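PDB 2PIM: phenylacetic acid degradation-related protein from Ralstonia eutropha JMP134, which probably hydrolyses acyl-CoA thioesters, as a putative thioesterase of the hot-dog superfamily. Local coordinates for residues A[41-46]-A[66-71]; A[103-108]-A[115-120]. All blocks are in the same frame, centred on the assembly; numbering follows the deposited sequence. Where two conformers were deposited one is given.

Contact 1: residues A[41-46]-A[66-71]; sequences SDYVAT and DDVTAM
Strand 41-45 and helix segment 66-71 run nearly antiparallel, 157° between their directions, and their axes come no closer than 9.6 Å, so side chains must span the gap. This is the core of a hot-dog fold, in which a curved antiparallel sheet wraps around a long helix, here 58-75. Y43 does most of the bridging. With CG anti to its own carbonyl carbon (chi1 -64°), the ring reaches across to the helix and ends at D67, whose CG lies anti to the backbone N. The phenol OH donates to D67 OD2 at 2.4 Å, a very short bond at which the oxygen offers its anti lone pair. OD2 sits at the ring edge, in the ring plane, whereas the carboxylate plane is turned 85° from the ring. V68 meets the same rim, its CB lying 4.1 Å from Y43 CE2. Although Y43 OH also comes within 3.1 Å of V68 N, the angle is too poor for a hydrogen bond. All four touching residues are buried, yet OD2 accepts from both the phenol and a water, which would tend to favour the anion. Q57 of the second subunit packs on D67, placing this spot beside the dimer interface. The water supplies a second link between strand and helix, donating to D67 OD2 at 2.8 Å while hydrogen-bonded to S41 OG at 2.9 Å.

Contact 2: residues A[103-108]-A[115-120]; sequences GRARLE and CNVVGE
Strands 103-107 and 115-120 form an antiparallel pair of the hot-dog sheet, their axes 4.7 Å apart at closest and their directions 161° apart. R104 with E120 and R106 with V118 are hydrogen-bonded pairs, each joined by two backbone bonds; V118 N to R106 O, at 2.8 Å, is nearly straight, 172° at the hydrogen. Between them A105 faces G119 in a non-hydrogen-bonded pair, the CA atoms 4.3 Å apart, and G119 CA adds a CA-H...O contact to R104 O. The corner at E108 keeps one further bond, E108 N to N116 O, more bent at 139°.

The tightest side-chain packing is at V118, gripped between R106 and E108. R106 starts with CG anti to its N, then bends at chi3, so that its guanidinium folds over V118 and lays one face on CG2, 3.4 Å from NH1. E108 OE1 meets the guanidinium edge in its plane, forming a salt bridge with R106 NH2 at 3.1 Å. Bent at chi2, E108 also brings CG against V118 CG1 at 3.5 Å. The face carrying A105, L107 and V117 packs less closely between the strands: the L107 CD2 methyl meets V117 CG2 at 4.0 Å and also reaches C115 CB. The loose, solvent side is the R104/E120 end, where R104 NH1 and E120 OE1 stay 6.1 Å apart and R104 turns instead to E40 in a salt bridge through NE.

Helix 58-75 buries the apolar face, A105 packing on V68 and L72 and V117 on T69 and V73, while strands 38-45 and 126-136 continue the sheet beyond 103-107 and 115-120 respectively.

Overall arrangement
Contacts 1 and 2 meet in one hot-dog core, their centres about 12 Å apart. Strand 38-45 neighbours strand 99-107 in the sheet, and S41 O lies 2.7 Å from G103 N, a probable hydrogen bond carrying the sheet from contact 1 into contact 2. The polar strand-to-helix link of contact 1 gives way along helix 58-75 to van der Waals packing, V68 CG2 against G103 O and T69 CB against V117 CG1, both at 3.7 Å. Contact 1 lies deeper, and there the helix meets the second subunit, where hot-dog thioesterases commonly have their active site; D66 OD2 hydrogen-bonds G59 N of that subunit. Contact 2, touched by no other chain of the assembly, extends toward solvent.

Contact 1: residues A[41-46]-A[66-71]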
loop_
_atom_site.group_PDB
_atom_site.type_symbol
_atom_site.label_atom_id
_atom_site.label_comp_id
_atom_site.label_asym_id
_atom_site.label_seq_id
_atom_site.Cartn_x
_atom_site.Cartn_y
_atom_site.Cartn_z
ATOM N N SER A 41 4.126 9.522 13.046
ATOM C CA SER A 41 3.499 8.335 13.591
ATOM C C SER A 41 4.475 7.146 13.574
ATOM O O SER A 41 5.292 6.992 12.658
ATOM C CB SER A 41 2.221 8.004 12.799
ATOM O OG SER A 41 1.536 6.862 13.317
ATOM N N ASP A 42 4.380 6.311 14.594
ATOM C CA ASP A 42 5.037 5.017 14.583
ATOM C C ASP A 42 4.181 3.997 13.837
ATOM O O ASP A 42 2.972 4.147 13.792
ATOM C CB ASP A 42 5.218 4.512 16.007
ATOM C CG ASP A 42 6.233 5.298 16.774
ATOM O OD1 ASP A 42 7.194 5.774 16.147
ATOM O OD2 ASP A 42 6.070 5.420 18.005
ATOM N N TYR A 43 4.827 2.975 13.286
ATOM C CA TYR A 43 4.168 1.837 12.675
ATOM C C TYR A 43 4.968 0.584 13.078
ATOM O O TYR A 43 6.150 0.684 13.452
ATOM C CB TYR A 43 4.050 2.006 11.119
ATOM C CG TYR A 43 3.167 3.188 10.751
ATOM C CD1 TYR A 43 1.786 3.094 10.815
ATOM C CD2 TYR A 43 3.720 4.414 10.425
ATOM C CE1 TYR A 43 0.980 4.170 10.529
ATOM C CE2 TYR A 43 2.924 5.509 10.161
ATOM C CZ TYR A 43 1.558 5.394 10.235
ATOM O OH TYR A 43 0.775 6.507 10.004
ATOM N N VAL A 44 4.312 -0.581 13.044
ATOM C CA VAL A 44 4.982 -1.857 13.319
ATOM C C VAL A 44 4.737 -2.754 12.099
ATOM O O VAL A 44 3.591 -2.947 11.687
ATOM C CB VAL A 44 4.467 -2.554 14.601
ATOM C CG1 VAL A 44 5.090 -3.938 14.762
ATOM C CG2 VAL A 44 4.757 -1.725 15.844
ATOM N N ALA A 45 5.826 -3.250 11.503
ATOM C CA ALA A 45 5.735 -4.264 10.471
ATOM C C ALA A 45 5.807 -5.623 11.191
ATOM O O ALA A 45 6.740 -5.875 11.946
ATOM C CB ALA A 45 6.865 -4.093 9.454
ATOM N N THR A 46 4.807 -6.477 10.986
ATOM C CA THR A 46 4.801 -7.812 11.598
ATOM C C THR A 46 5.388 -8.854 10.651
ATOM O O THR A 46 5.641 -8.555 9.492
ATOM C CB THR A 46 3.398 -8.200 12.028
ATOM O OG1 THR A 46 2.548 -8.306 10.879
ATOM C CG2 THR A 46 2.850 -7.139 13.007
ATOM N N ASP A 66 0.281 5.872 3.453
ATOM C CA ASP A 66 -1.084 6.306 3.266
ATOM C C ASP A 66 -1.648 6.813 4.578
ATOM O O ASP A 66 -2.323 7.862 4.614
ATOM C CB ASP A 66 -1.920 5.159 2.657
ATOM C CG ASP A 66 -3.354 5.596 2.274
ATOM O OD1 ASP A 66 -3.552 6.678 1.720
ATOM O OD2 ASP A 66 -4.293 4.831 2.501
ATOM N N ASP A 67 -1.400 6.078 5.670
ATOM C CA ASP A 67 -1.953 6.455 6.966
ATOM C C ASP A 67 -1.388 7.807 7.449
ATOM O O ASP A 67 -2.123 8.700 7.866
ATOM C CB ASP A 67 -1.673 5.387 8.026
ATOM C CG ASP A 67 -2.276 5.759 9.380
ATOM O OD1 ASP A 67 -3.501 5.634 9.499
ATOM O OD2 ASP A 67 -1.537 6.198 10.314
ATOM N N VAL A 68 -0.076 7.964 7.382
ATOM C CA VAL A 68 0.553 9.161 7.947
ATOM C C VAL A 68 0.138 10.438 7.201
ATOM O O VAL A 68 -0.188 11.500 7.851
ATOM C CB VAL A 68 2.101 8.983 8.118
ATOM C CG1 VAL A 68 2.826 8.984 6.772
ATOM C CG2 VAL A 68 2.639 10.002 9.050
ATOM N N THR A 69 0.033 10.318 5.875
ATOM C CA THR A 69 -0.304 11.444 5.014
ATOM C C THR A 69 -1.787 11.841 5.154
ATOM O O THR A 69 -2.109 12.994 5.387
ATOM C CB THR A 69 0.110 11.212 3.538
ATOM O OG1 THR A 69 -0.550 10.057 2.972
ATOM C CG2 THR A 69 1.620 11.059 3.433
ATOM N N ALA A 70 -2.669 10.859 5.094
ATOM C CA ALA A 70 -4.112 11.075 5.343
ATOM C C ALA A 70 -4.442 11.533 6.750
ATOM O O ALA A 70 -5.446 12.275 6.982
ATOM C CB ALA A 70 -4.870 9.786 5.009
HETATM N N MSE A 71 -3.643 11.079 7.716
HETATM C CA MSE A 71 -3.820 11.536 9.112
HETATM C C MSE A 71 -3.498 13.016 9.226
HETATM O O MSE A 71 -4.260 13.821 9.826
HETATM C CB MSE A 71 -2.940 10.750 10.109
HETATM C CG MSE A 71 -3.534 9.434 10.662
HETATM SE SE MSE A 71 -5.380 9.611 11.346
HETATM C CE MSE A 71 -6.414 9.169 9.640
HETATM O O HOH W 1 -1.260 6.160 13.106
#

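Contact 2: residues A[103-108]-A[115-120]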
loop_
_atom_site.group_PDB
_atom_site.type_symbol
_atom_site.label_atom_id
_atom_site.label_comp_id
_atom_site.label_asym_id
_atom_site.label_seq_id
_atom_site.Cartn_x
_atom_site.Cartn_y
_atom_site.Cartn_z
ATOM N N GLY A 103 6.981 7.018 10.608
ATOM C CA GLY A 103 6.418 7.740 9.491
ATOM C C GLY A 103 6.353 9.215 9.777
ATOM O O GLY A 103 5.895 9.624 10.850
ATOM N N ARG A 104 6.791 10.018 8.817
ATOM C CA ARG A 104 6.727 11.506 8.944
ATOM C C ARG A 104 5.986 12.102 7.733
ATOM O O ARG A 104 6.261 11.734 6.604
ATOM C CB ARG A 104 8.137 12.102 9.088
ATOM C CG ARG A 104 8.825 11.667 10.378
ATOM C CD ARG A 104 10.167 12.387 10.716
ATOM N NE ARG A 104 10.844 11.752 11.883
ATOM C CZ ARG A 104 11.693 10.696 11.852
ATOM N NH1 ARG A 104 12.076 10.116 10.731
ATOM N NH2 ARG A 104 12.204 10.230 12.975
ATOM N N ALA A 105 4.993 12.959 7.988
ATOM C CA ALA A 105 4.268 13.633 6.933
ATOM C C ALA A 105 4.499 15.144 7.009
ATOM O O ALA A 105 4.724 15.678 8.096
ATOM C CB ALA A 105 2.793 13.303 7.011
ATOM N N ARG A 106 4.507 15.789 5.836
ATOM C CA ARG A 106 4.523 17.250 5.686
ATOM C C ARG A 106 3.565 17.654 4.562
ATOM O O ARG A 106 3.596 17.062 3.475
ATOM C CB ARG A 106 5.931 17.782 5.321
ATOM C CG ARG A 106 5.972 19.311 5.090
ATOM C CD ARG A 106 7.312 19.895 4.585
ATOM N NE ARG A 106 7.490 19.866 3.121
ATOM C CZ ARG A 106 8.188 18.941 2.463
ATOM N NH1 ARG A 106 8.788 17.945 3.095
ATOM N NH2 ARG A 106 8.291 19.006 1.160
ATOM N N LEU A 107 2.766 18.687 4.813
ATOM C CA LEU A 107 1.964 19.346 3.769
ATOM C C LEU A 107 2.807 20.243 2.860
ATOM O O LEU A 107 3.380 21.204 3.322
ATOM C CB LEU A 107 0.855 20.221 4.403
ATOM C CG LEU A 107 -0.325 19.403 4.903
ATOM C CD1 LEU A 107 -1.141 20.152 5.934
ATOM C CD2 LEU A 107 -1.181 18.948 3.737
ATOM N N GLU A 108 2.869 19.935 1.566
ATOM C CA GLU A 108 3.497 20.826 0.596
ATOM C C GLU A 108 2.553 21.913 0.171
ATOM O O GLU A 108 3.008 22.960 -0.225
ATOM C CB GLU A 108 3.917 20.100 -0.679
ATOM C CG GLU A 108 5.058 19.171 -0.497
ATOM C CD GLU A 108 6.345 19.676 -1.089
ATOM O OE1 GLU A 108 6.742 20.816 -0.746
ATOM O OE2 GLU A 108 6.968 18.901 -1.860
ATOM N N CYS A 115 -4.994 18.873 -1.139
ATOM C CA CYS A 115 -3.797 18.958 -0.328
ATOM C C CYS A 115 -2.768 18.037 -0.948
ATOM O O CYS A 115 -3.085 16.935 -1.333
ATOM C CB CYS A 115 -4.054 18.526 1.124
ATOM S SG CYS A 115 -5.086 19.726 1.985
ATOM N N ASN A 116 -1.554 18.535 -1.065
ATOM C CA ASN A 116 -0.420 17.773 -1.526
ATOM C C ASN A 116 0.438 17.505 -0.311
ATOM O O ASN A 116 0.856 18.428 0.381
ATOM C CB ASN A 116 0.317 18.569 -2.586
ATOM C CG ASN A 116 -0.586 18.952 -3.759
ATOM O OD1 ASN A 116 -0.815 18.147 -4.677
ATOM N ND2 ASN A 116 -1.103 20.172 -3.734
ATOM N N VAL A 117 0.644 16.226 -0.019
ATOM C CA VAL A 117 1.311 15.790 1.202
ATOM C C VAL A 117 2.508 14.966 0.795
ATOM O O VAL A 117 2.430 14.262 -0.186
ATOM C CB VAL A 117 0.397 14.880 2.048
ATOM C CG1 VAL A 117 0.881 14.872 3.519
ATOM C CG2 VAL A 117 -1.049 15.313 1.976
ATOM N N VAL A 118 3.617 15.062 1.521
ATOM C CA VAL A 118 4.722 14.134 1.326
ATOM C C VAL A 118 4.886 13.329 2.622
ATOM O O VAL A 118 4.655 13.839 3.715
ATOM C CB VAL A 118 6.060 14.817 0.946
ATOM C CG1 VAL A 118 5.858 15.770 -0.251
ATOM C CG2 VAL A 118 6.593 15.581 2.080
ATOM N N GLY A 119 5.233 12.064 2.464
ATOM C CA GLY A 119 5.462 11.171 3.562
ATOM C C GLY A 119 6.823 10.517 3.387
ATOM O O GLY A 119 7.257 10.326 2.269
ATOM N N GLU A 120 7.496 10.231 4.509
ATOM C CA GLU A 120 8.768 9.497 4.538
ATOM C C GLU A 120 8.644 8.429 5.613
ATOM O O GLU A 120 7.997 8.638 6.629
ATOM C CB GLU A 120 9.893 10.448 4.853
ATOM C CG GLU A 120 10.032 11.516 3.763
ATOM C CD GLU A 120 10.998 12.660 4.095
ATOM O OE1 GLU A 120 11.457 12.731 5.275
ATOM O OE2 GLU A 120 11.285 13.471 3.153
HETATM O O HOH W 2 10.569 9.414 8.528
#